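PDB 3C24: putative oxidoreductase from Jannaschia sp., which is of unknown specific function but probably binds a nicotinamide cofactor in its Rossmann-like domain and catalyses an oxidation-reduction reaction. Local coordinates for residues A[116-121]-A[154-159]; A[150-155]-A[177-182]. All blocks are in the same frame, centred on the assembly; numbering follows the deposited sequence.

Contact 1: A[116-121]-A[154-159]; sequences ITYFIG and LMQGPE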
ATOM      1  N   ILE A 116      17.393  -7.304 -36.294  1.00 13.26           N
ATOM      2  CA  ILE A 116      16.637  -6.189 -35.706  1.00 13.36           C
ATOM      3  C   ILE A 116      16.882  -6.187 -34.171  1.00 13.31           C
ATOM      4  O   ILE A 116      17.436  -7.126 -33.602  1.00 15.96           O
ATOM      5  CB  ILE A 116      15.125  -6.119 -36.074  1.00 14.72           C
ATOM      6  CG1 ILE A 116      14.346  -7.391 -35.656  1.00 13.97           C
ATOM      7  CG2 ILE A 116      14.961  -5.865 -37.597  1.00 15.23           C
ATOM      8  CD1 ILE A 116      13.901  -7.468 -34.221  1.00 19.61           C
ATOM      9  N   THR A 117      16.432  -5.125 -33.520  1.00 14.27           N
ATOM     10  CA  THR A 117      16.596  -4.959 -32.088  1.00 12.23           C
ATOM     11  C   THR A 117      15.249  -5.107 -31.418  1.00 15.30           C
ATOM     12  O   THR A 117      14.245  -4.605 -31.924  1.00 14.82           O
ATOM     13  CB  THR A 117      17.132  -3.544 -31.784  1.00 15.01           C
ATOM     14  OG1 THR A 117      18.490  -3.437 -32.232  1.00 16.33           O
ATOM     15  CG2 THR A 117      17.017  -3.189 -30.281  1.00 16.00           C
ATOM     16  N   TYR A 118      15.241  -5.823 -30.309  1.00 14.00           N
ATOM     17  CA  TYR A 118      14.085  -5.908 -29.419  1.00 12.52           C
ATOM     18  C   TYR A 118      14.490  -5.231 -28.137  1.00 16.27           C
ATOM     19  O   TYR A 118      15.518  -5.565 -27.523  1.00 15.52           O
ATOM     20  CB  TYR A 118      13.682  -7.379 -29.130  1.00 13.62           C
ATOM     21  CG  TYR A 118      12.945  -8.095 -30.229  1.00 16.11           C
ATOM     22  CD1 TYR A 118      11.817  -7.582 -30.777  1.00 18.06           C
ATOM     23  CD2 TYR A 118      13.301  -9.396 -30.581  1.00 13.74           C
ATOM     24  CE1 TYR A 118      11.127  -8.281 -31.762  1.00 18.46           C
ATOM     25  CE2 TYR A 118      12.618 -10.092 -31.565  1.00 16.86           C
ATOM     26  CZ  TYR A 118      11.533  -9.558 -32.132  1.00 20.56           C
ATOM     27  OH  TYR A 118      10.853 -10.306 -33.083  1.00 17.94           O
ATOM     28  N   PHE A 119      13.668  -4.269 -27.752  1.00 15.31           N
ATOM     29  CA  PHE A 119      13.854  -3.478 -26.558  1.00 15.46           C
ATOM     30  C   PHE A 119      12.555  -3.541 -25.782  1.00 14.84           C
ATOM     31  O   PHE A 119      11.497  -3.337 -26.347  1.00 14.31           O
ATOM     32  CB  PHE A 119      14.202  -2.044 -26.931  1.00 14.95           C
ATOM     33  CG  PHE A 119      14.604  -1.186 -25.751  1.00 14.66           C
ATOM     34  CD1 PHE A 119      13.649  -0.533 -24.980  1.00 15.35           C
ATOM     35  CD2 PHE A 119      15.920  -0.990 -25.433  1.00 16.17           C
ATOM     36  CE1 PHE A 119      14.028   0.233 -23.890  1.00 17.15           C
ATOM     37  CE2 PHE A 119      16.271  -0.221 -24.356  1.00 14.26           C
ATOM     38  CZ  PHE A 119      15.320   0.405 -23.608  1.00 16.96           C
ATOM     39  N   ILE A 120      12.692  -3.789 -24.495  1.00 14.08           N
ATOM     40  CA  ILE A 120      11.548  -3.893 -23.535  1.00 13.79           C
ATOM     41  C   ILE A 120      11.633  -2.769 -22.523  1.00 15.26           C
ATOM     42  O   ILE A 120      12.665  -2.535 -21.895  1.00 17.04           O
ATOM     43  CB  ILE A 120      11.467  -5.250 -22.801  1.00 14.28           C
ATOM     44  CG1 ILE A 120      11.692  -6.423 -23.744  1.00 17.38           C
ATOM     45  CG2 ILE A 120      10.136  -5.332 -22.093  1.00 15.08           C
ATOM     46  CD1 ILE A 120      11.838  -7.755 -22.991  1.00 19.10           C
ATOM     47  N   GLY A 121      10.501  -2.079 -22.317  1.00 14.76           N
ATOM     48  CA  GLY A 121      10.389  -1.091 -21.255  1.00 17.53           C
ATOM     49  C   GLY A 121       9.119  -1.288 -20.460  1.00 17.81           C
ATOM     50  O   GLY A 121       8.180  -1.885 -20.947  1.00 16.94           O
ATOM     51  N   LEU A 154      17.525  -4.463 -22.953  1.00 16.47           N
ATOM     52  CA  LEU A 154      17.901  -4.736 -24.325  1.00 17.50           C
ATOM     53  C   LEU A 154      17.812  -6.243 -24.492  1.00 16.85           C
ATOM     54  O   LEU A 154      18.631  -7.020 -23.962  1.00 17.29           O
ATOM     55  CB  LEU A 154      19.310  -4.240 -24.643  1.00 16.77           C
ATOM     56  CG  LEU A 154      19.783  -4.404 -26.077  1.00 17.66           C
ATOM     57  CD1 LEU A 154      18.874  -3.618 -27.116  1.00 14.02           C
ATOM     58  CD2 LEU A 154      21.252  -3.922 -26.158  1.00 15.82           C
HETATM   59  N   MSE A 155      16.764  -6.688 -25.183  1.00 15.62           N
HETATM   60  CA  MSE A 155      16.539  -8.133 -25.365  1.00 15.37           C
HETATM   61  C   MSE A 155      17.490  -8.689 -26.396  1.00 16.67           C
HETATM   62  O   MSE A 155      18.000  -9.792 -26.275  1.00 17.21           O
HETATM   63  CB  MSE A 155      15.086  -8.425 -25.760  1.00 14.61           C
HETATM   64  CG  MSE A 155      14.838  -9.858 -26.115  1.00 19.34           C
HETATM   65 SE   MSE A 155      12.958 -10.029 -26.549  0.75 21.44          SE
HETATM   66  CE  MSE A 155      12.959 -11.842 -27.172  1.00 26.92           C
ATOM     67  N   GLN A 156      17.645  -7.940 -27.468  1.00 15.74           N
ATOM     68  CA  GLN A 156      18.595  -8.311 -28.495  1.00 16.62           C
ATOM     69  C   GLN A 156      18.947  -7.093 -29.319  1.00 17.85           C
ATOM     70  O   GLN A 156      18.176  -6.139 -29.451  1.00 14.71           O
ATOM     71  CB  GLN A 156      18.051  -9.447 -29.371  1.00 18.32           C
ATOM     72  CG  GLN A 156      17.043  -9.066 -30.322  1.00 23.54           C
ATOM     73  CD  GLN A 156      16.762 -10.152 -31.351  1.00 28.65           C
ATOM     74  OE1 GLN A 156      16.396 -11.257 -30.990  1.00 25.01           O
ATOM     75  NE2 GLN A 156      16.827  -9.794 -32.639  1.00 21.88           N
ATOM     76  N   GLY A 157      20.129  -7.129 -29.891  1.00 17.06           N
ATOM     77  CA  GLY A 157      20.579  -6.040 -30.761  1.00 17.18           C
ATOM     78  C   GLY A 157      21.833  -5.375 -30.266  1.00 16.30           C
ATOM     79  O   GLY A 157      22.352  -5.707 -29.192  1.00 19.60           O
ATOM     80  N   PRO A 158      22.344  -4.444 -31.043  1.00 15.44           N
ATOM     81  CA  PRO A 158      23.546  -3.719 -30.695  1.00 18.41           C
ATOM     82  C   PRO A 158      23.403  -2.900 -29.428  1.00 17.31           C
ATOM     83  O   PRO A 158      22.377  -2.284 -29.188  1.00 16.05           O
ATOM     84  CB  PRO A 158      23.757  -2.769 -31.875  1.00 18.52           C
ATOM     85  CG  PRO A 158      22.614  -2.826 -32.693  1.00 19.63           C
ATOM     86  CD  PRO A 158      21.796  -4.027 -32.340  1.00 13.93           C
ATOM     87  N   GLU A 159      24.490  -2.861 -28.668  1.00 16.62           N
ATOM     88  CA  GLU A 159      24.574  -2.123 -27.411  1.00 16.15           C
ATOM     89  C   GLU A 159      24.131  -0.679 -27.506  1.00 17.32           C
ATOM     90  O   GLU A 159      23.442  -0.140 -26.623  1.00 18.02           O
ATOM     91  CB  GLU A 159      26.011  -2.128 -26.927  1.00 17.22           C
ATOM     92  CG  GLU A 159      26.275  -1.356 -25.637  1.00 14.55           C
ATOM     93  CD  GLU A 159      25.514  -1.864 -24.405  1.00 18.49           C
ATOM     94  OE1 GLU A 159      24.965  -3.003 -24.366  1.00 14.91           O
ATOM     95  OE2 GLU A 159      25.526  -1.105 -23.424  1.00 19.64           O
TER
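Tyr118 sits opposite a classic beta bulge, where two residues of strand 148-156, Met155 and Gln156, face a single residue of the antiparallel strand 117-123. Its carbonyl oxygen accepts from both: Met155 N lies 2.9 Å from Tyr118 O and above the carbonyl plane, whereas Gln156 N, 3.2 Å from Tyr118 O, uses an in-plane lone pair. The return bond from Tyr118 N to Gln156 O (3.1 Å) completes the hydrogen-bonded pair, and beyond the bulge the register shifts so that Phe119 pairs with Leu154.

The Tyr118 side chain runs alongside those of both bulge residues. Gln156 CD comes within 3.6 Å of Tyr118 CD2, the amide and ring planes being inclined by 64°. On the Met155 side, the selenium of this selenomethionine makes an oblique Met-aromatic contact, SE standing 4.8 Å from the Tyr118 ring centroid. Ile116 CD1 lies over one ring face, 3.7 Å above the plane of Tyr118 and over the centre.

The Gln156 chain leaves in the crowded position between backbone N and carbonyl carbon (chi1 75°) and then extends, which carries NE2 to Ile116 O at 2.9 Å in a nearly straight bond (169°). Arg113 O takes a second bond from NE2, so the amide is held from two backbone carbonyls. An alanine here would lose both bonds and the amide beside the tyrosine, and would probably loosen the strand entry at Ile116.

Further out, Tyr118 OH bonds to Pro111 O, and strand 96-99 flanks strand 117-123 on its other edge. Thr117 OG1, bonded to His161 ND1, lies against Pro158 CD and Gly157; a beta carbon on Gly157 would fall 2.3 Å from Thr117 OG1.

Contact 2: A[150-155]-A[177-182]; sequences IVCALM and TRTHRV
Water 1 is gripped by three hydrogen bonds. It accepts from Leu154 N (2.9 Å from the water) and from Arg181 NE, and it donates to Val182 O, 2.8 Å from it. The water bridges the end of a parallel strand pair where the chains part: Leu154 N and Val182 O are 4.3 Å from each other, too far to bond directly. Arg181 brings its guanidinium edge to the water through a chain extended from CG to NE, with CG anti to the backbone N (chi1 -176°). The same group lies alongside Leu154, NH2 nearing CD2, while NH1 forms a salt bridge with Glu159.

Before that point the ladder between strands 148-156 and 176-181 is regular. Ile150 N bonds to Arg178 O, Cys152 N to His180 O and Val182 N to Cys152 O, and the straightest bond runs from His180 N to Ile150 O (2.9 Å, 177°).

On one face Thr179 settles between Ile150 and Cys152. Its OG1 is 3.7 Å from Ile150 CG1, the two side chains lying side by side, and its CG2 meets Cys152 SG at 3.7 Å. Thr179 OG1 itself is bonded to Glu170. The opposite face has Val151 crossing His180 obliquely, CG1 of the valine 3.9 Å from CB of the histidine. Asp226 of the second subunit takes a hydrogen bond from His180 NE2 and a salt bridge from Arg178, so the edge strand takes part in the dimer interface.

The pair is the strand-to-strand closure of a beta-alpha-beta crossover: helix 160-172 covers the face of Ile150, Cys152 and Thr179, helix 184-217 packs against Val151, Ala153 and Val182, and strand 117-123 borders the far edge of strand 148-156.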
ATOM      1  N   ILE A 150      11.468   3.939 -14.256  1.00 16.65           N
ATOM      2  CA  ILE A 150      11.117   2.908 -15.232  1.00 16.11           C
ATOM      3  C   ILE A 150      12.221   1.841 -15.275  1.00 15.47           C
ATOM      4  O   ILE A 150      13.322   2.044 -14.746  1.00 15.32           O
ATOM      5  CB  ILE A 150      10.901   3.496 -16.644  1.00 16.83           C
ATOM      6  CG1 ILE A 150      12.217   4.010 -17.245  1.00 15.05           C
ATOM      7  CG2 ILE A 150       9.851   4.653 -16.601  1.00 17.50           C
ATOM      8  CD1 ILE A 150      12.045   4.480 -18.739  1.00 17.13           C
ATOM      9  N   VAL A 151      11.885   0.706 -15.893  1.00 15.31           N
ATOM     10  CA  VAL A 151      12.836  -0.405 -16.091  0.50 14.69           C
ATOM     11  C   VAL A 151      12.891  -0.780 -17.561  1.00 15.55           C
ATOM     12  O   VAL A 151      11.855  -0.803 -18.253  1.00 16.67           O
ATOM     13  CB  VAL A 151      12.490  -1.658 -15.231  0.50 14.75           C
ATOM     14  CG1 VAL A 151      12.694  -1.360 -13.740  0.50 14.43           C
ATOM     15  CG2 VAL A 151      11.067  -2.167 -15.552  0.50 14.78           C
ATOM     16  N   CYS A 152      14.098  -1.038 -18.048  1.00 18.26           N
ATOM     17  CA  CYS A 152      14.311  -1.363 -19.451  1.00 17.04           C
ATOM     18  C   CYS A 152      15.317  -2.459 -19.635  1.00 16.73           C
ATOM     19  O   CYS A 152      16.263  -2.590 -18.866  1.00 15.75           O
ATOM     20  CB  CYS A 152      14.872  -0.140 -20.192  1.00 14.70           C
ATOM     21  SG  CYS A 152      13.892   1.392 -20.135  1.00 18.76           S
ATOM     22  N   ALA A 153      15.122  -3.214 -20.713  1.00 14.83           N
ATOM     23  CA  ALA A 153      16.030  -4.256 -21.109  1.00 16.84           C
ATOM     24  C   ALA A 153      16.265  -4.296 -22.593  1.00 14.47           C
ATOM     25  O   ALA A 153      15.340  -4.152 -23.404  1.00 15.99           O
ATOM     26  CB  ALA A 153      15.473  -5.610 -20.701  1.00 14.32           C
ATOM     27  N   LEU A 154      17.525  -4.463 -22.953  1.00 16.47           N
ATOM     28  CA  LEU A 154      17.901  -4.736 -24.325  1.00 17.50           C
ATOM     29  C   LEU A 154      17.812  -6.243 -24.492  1.00 16.85           C
ATOM     30  O   LEU A 154      18.631  -7.020 -23.962  1.00 17.29           O
ATOM     31  CB  LEU A 154      19.310  -4.240 -24.643  1.00 16.77           C
ATOM     32  CG  LEU A 154      19.783  -4.404 -26.077  1.00 17.66           C
ATOM     33  CD1 LEU A 154      18.874  -3.618 -27.116  1.00 14.02           C
ATOM     34  CD2 LEU A 154      21.252  -3.922 -26.158  1.00 15.82           C
HETATM   35  N   MSE A 155      16.764  -6.688 -25.183  1.00 15.62           N
HETATM   36  CA  MSE A 155      16.539  -8.133 -25.365  1.00 15.37           C
HETATM   37  C   MSE A 155      17.490  -8.689 -26.396  1.00 16.67           C
HETATM   38  O   MSE A 155      18.000  -9.792 -26.275  1.00 17.21           O
HETATM   39  CB  MSE A 155      15.086  -8.425 -25.760  1.00 14.61           C
HETATM   40  CG  MSE A 155      14.838  -9.858 -26.115  1.00 19.34           C
HETATM   41 SE   MSE A 155      12.958 -10.029 -26.549  0.75 21.44          SE
HETATM   42  CE  MSE A 155      12.959 -11.842 -27.172  1.00 26.92           C
ATOM     43  N   THR A 177      12.413   9.756 -13.363  1.00 17.36           N
ATOM     44  CA  THR A 177      13.506  10.127 -12.504  1.00 21.22           C
ATOM     45  C   THR A 177      14.717   9.269 -12.721  1.00 23.72           C
ATOM     46  O   THR A 177      15.830   9.752 -12.734  1.00 25.80           O
ATOM     47  CB  THR A 177      13.087  10.019 -11.037  1.00 23.56           C
ATOM     48  OG1 THR A 177      12.513   8.738 -10.797  1.00 23.43           O
ATOM     49  CG2 THR A 177      12.065  11.072 -10.728  1.00 22.13           C
ATOM     50  N   ARG A 178      14.464   7.981 -12.764  1.00 20.93           N
ATOM     51  CA  ARG A 178      15.495   6.945 -12.902  1.00 21.82           C
ATOM     52  C   ARG A 178      15.076   5.889 -13.914  1.00 19.11           C
ATOM     53  O   ARG A 178      13.937   5.496 -13.942  1.00 19.98           O
ATOM     54  CB  ARG A 178      15.677   6.197 -11.559  1.00 20.99           C
ATOM     55  CG  ARG A 178      16.175   7.008 -10.414  1.00 30.18           C
ATOM     56  CD  ARG A 178      16.438   6.188  -9.156  1.00 27.36           C
ATOM     57  NE  ARG A 178      15.245   5.897  -8.366  1.00 25.71           N
ATOM     58  CZ  ARG A 178      14.654   6.787  -7.592  1.00 40.17           C
ATOM     59  NH1 ARG A 178      15.141   8.017  -7.498  1.00 44.96           N
ATOM     60  NH2 ARG A 178      13.583   6.454  -6.904  1.00 45.12           N
ATOM     61  N   THR A 179      16.045   5.452 -14.714  1.00 18.10           N
ATOM     62  CA  THR A 179      15.873   4.362 -15.653  1.00 16.34           C
ATOM     63  C   THR A 179      16.822   3.251 -15.298  1.00 17.10           C
ATOM     64  O   THR A 179      18.036   3.371 -15.461  1.00 19.06           O
ATOM     65  CB  THR A 179      16.189   4.821 -17.080  1.00 18.80           C
ATOM     66  OG1 THR A 179      15.371   5.970 -17.367  1.00 20.02           O
ATOM     67  CG2 THR A 179      15.885   3.767 -18.075  1.00 18.19           C
ATOM     68  N   HIS A 180      16.230   2.158 -14.841  1.00 14.52           N
ATOM     69  CA  HIS A 180      16.954   0.956 -14.409  1.00 14.89           C
ATOM     70  C   HIS A 180      17.092  -0.059 -15.542  1.00 14.75           C
ATOM     71  O   HIS A 180      16.124  -0.526 -16.089  1.00 16.99           O
ATOM     72  CB  HIS A 180      16.219   0.270 -13.270  1.00 15.82           C
ATOM     73  CG  HIS A 180      15.992   1.148 -12.078  1.00 13.87           C
ATOM     74  ND1 HIS A 180      17.000   1.455 -11.184  1.00 19.25           N
ATOM     75  CD2 HIS A 180      14.873   1.745 -11.617  1.00 16.83           C
ATOM     76  CE1 HIS A 180      16.506   2.230 -10.234  1.00 19.24           C
ATOM     77  NE2 HIS A 180      15.216   2.402 -10.458  1.00 15.86           N
ATOM     78  N   ARG A 181      18.338  -0.351 -15.896  1.00 15.01           N
ATOM     79  CA  ARG A 181      18.657  -1.353 -16.898  1.00 13.72           C
ATOM     80  C   ARG A 181      18.764  -2.727 -16.281  1.00 17.15           C
ATOM     81  O   ARG A 181      19.462  -2.932 -15.272  1.00 14.69           O
ATOM     82  CB  ARG A 181      19.969  -1.061 -17.642  1.00 15.08           C
ATOM     83  CG  ARG A 181      20.260  -2.084 -18.780  1.00 14.94           C
ATOM     84  CD  ARG A 181      21.441  -1.661 -19.621  1.00 15.07           C
ATOM     85  NE  ARG A 181      21.667  -2.611 -20.703  1.00 17.13           N
ATOM     86  CZ  ARG A 181      22.557  -2.421 -21.676  1.00 16.09           C
ATOM     87  NH1 ARG A 181      23.248  -1.304 -21.732  1.00 15.92           N
ATOM     88  NH2 ARG A 181      22.719  -3.350 -22.626  1.00 17.46           N
ATOM     89  N   VAL A 182      17.995  -3.637 -16.844  1.00 13.76           N
ATOM     90  CA  VAL A 182      17.991  -5.059 -16.440  1.00 15.09           C
ATOM     91  C   VAL A 182      18.056  -5.988 -17.654  1.00 17.12           C
ATOM     92  O   VAL A 182      17.975  -5.560 -18.810  1.00 15.73           O
ATOM     93  CB  VAL A 182      16.730  -5.413 -15.644  1.00 16.27           C
ATOM     94  CG1 VAL A 182      16.653  -4.668 -14.290  1.00 17.22           C
ATOM     95  CG2 VAL A 182      15.455  -5.148 -16.462  1.00 16.50           C
TER
HETATM   96  O   HOH W   1      19.585  -4.762 -20.916  1.00 16.28           O

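Following the chain from the N terminus, strand 117-123 leads into a long excursion with the short helix 135-138, and contact 1 closes that loop by bringing 154-159 back antiparallel. Contact 2 closes the next loop, over helix 160-172, by laying 177-182 parallel to 150-155. Neither nests in the other: their spans cross, overlapping over residues 150-159, and both use Leu154 and Met155 of strand 148-156, which has one partner strand on each edge. Two further bonds run between the contacts: Ile120 O probably accepts from Ala153 N, and Glu159, just past the shared strand, forms a salt bridge with Arg181. Together they add two strands to the Rossmann-like sheet, ending beside helix 184-217.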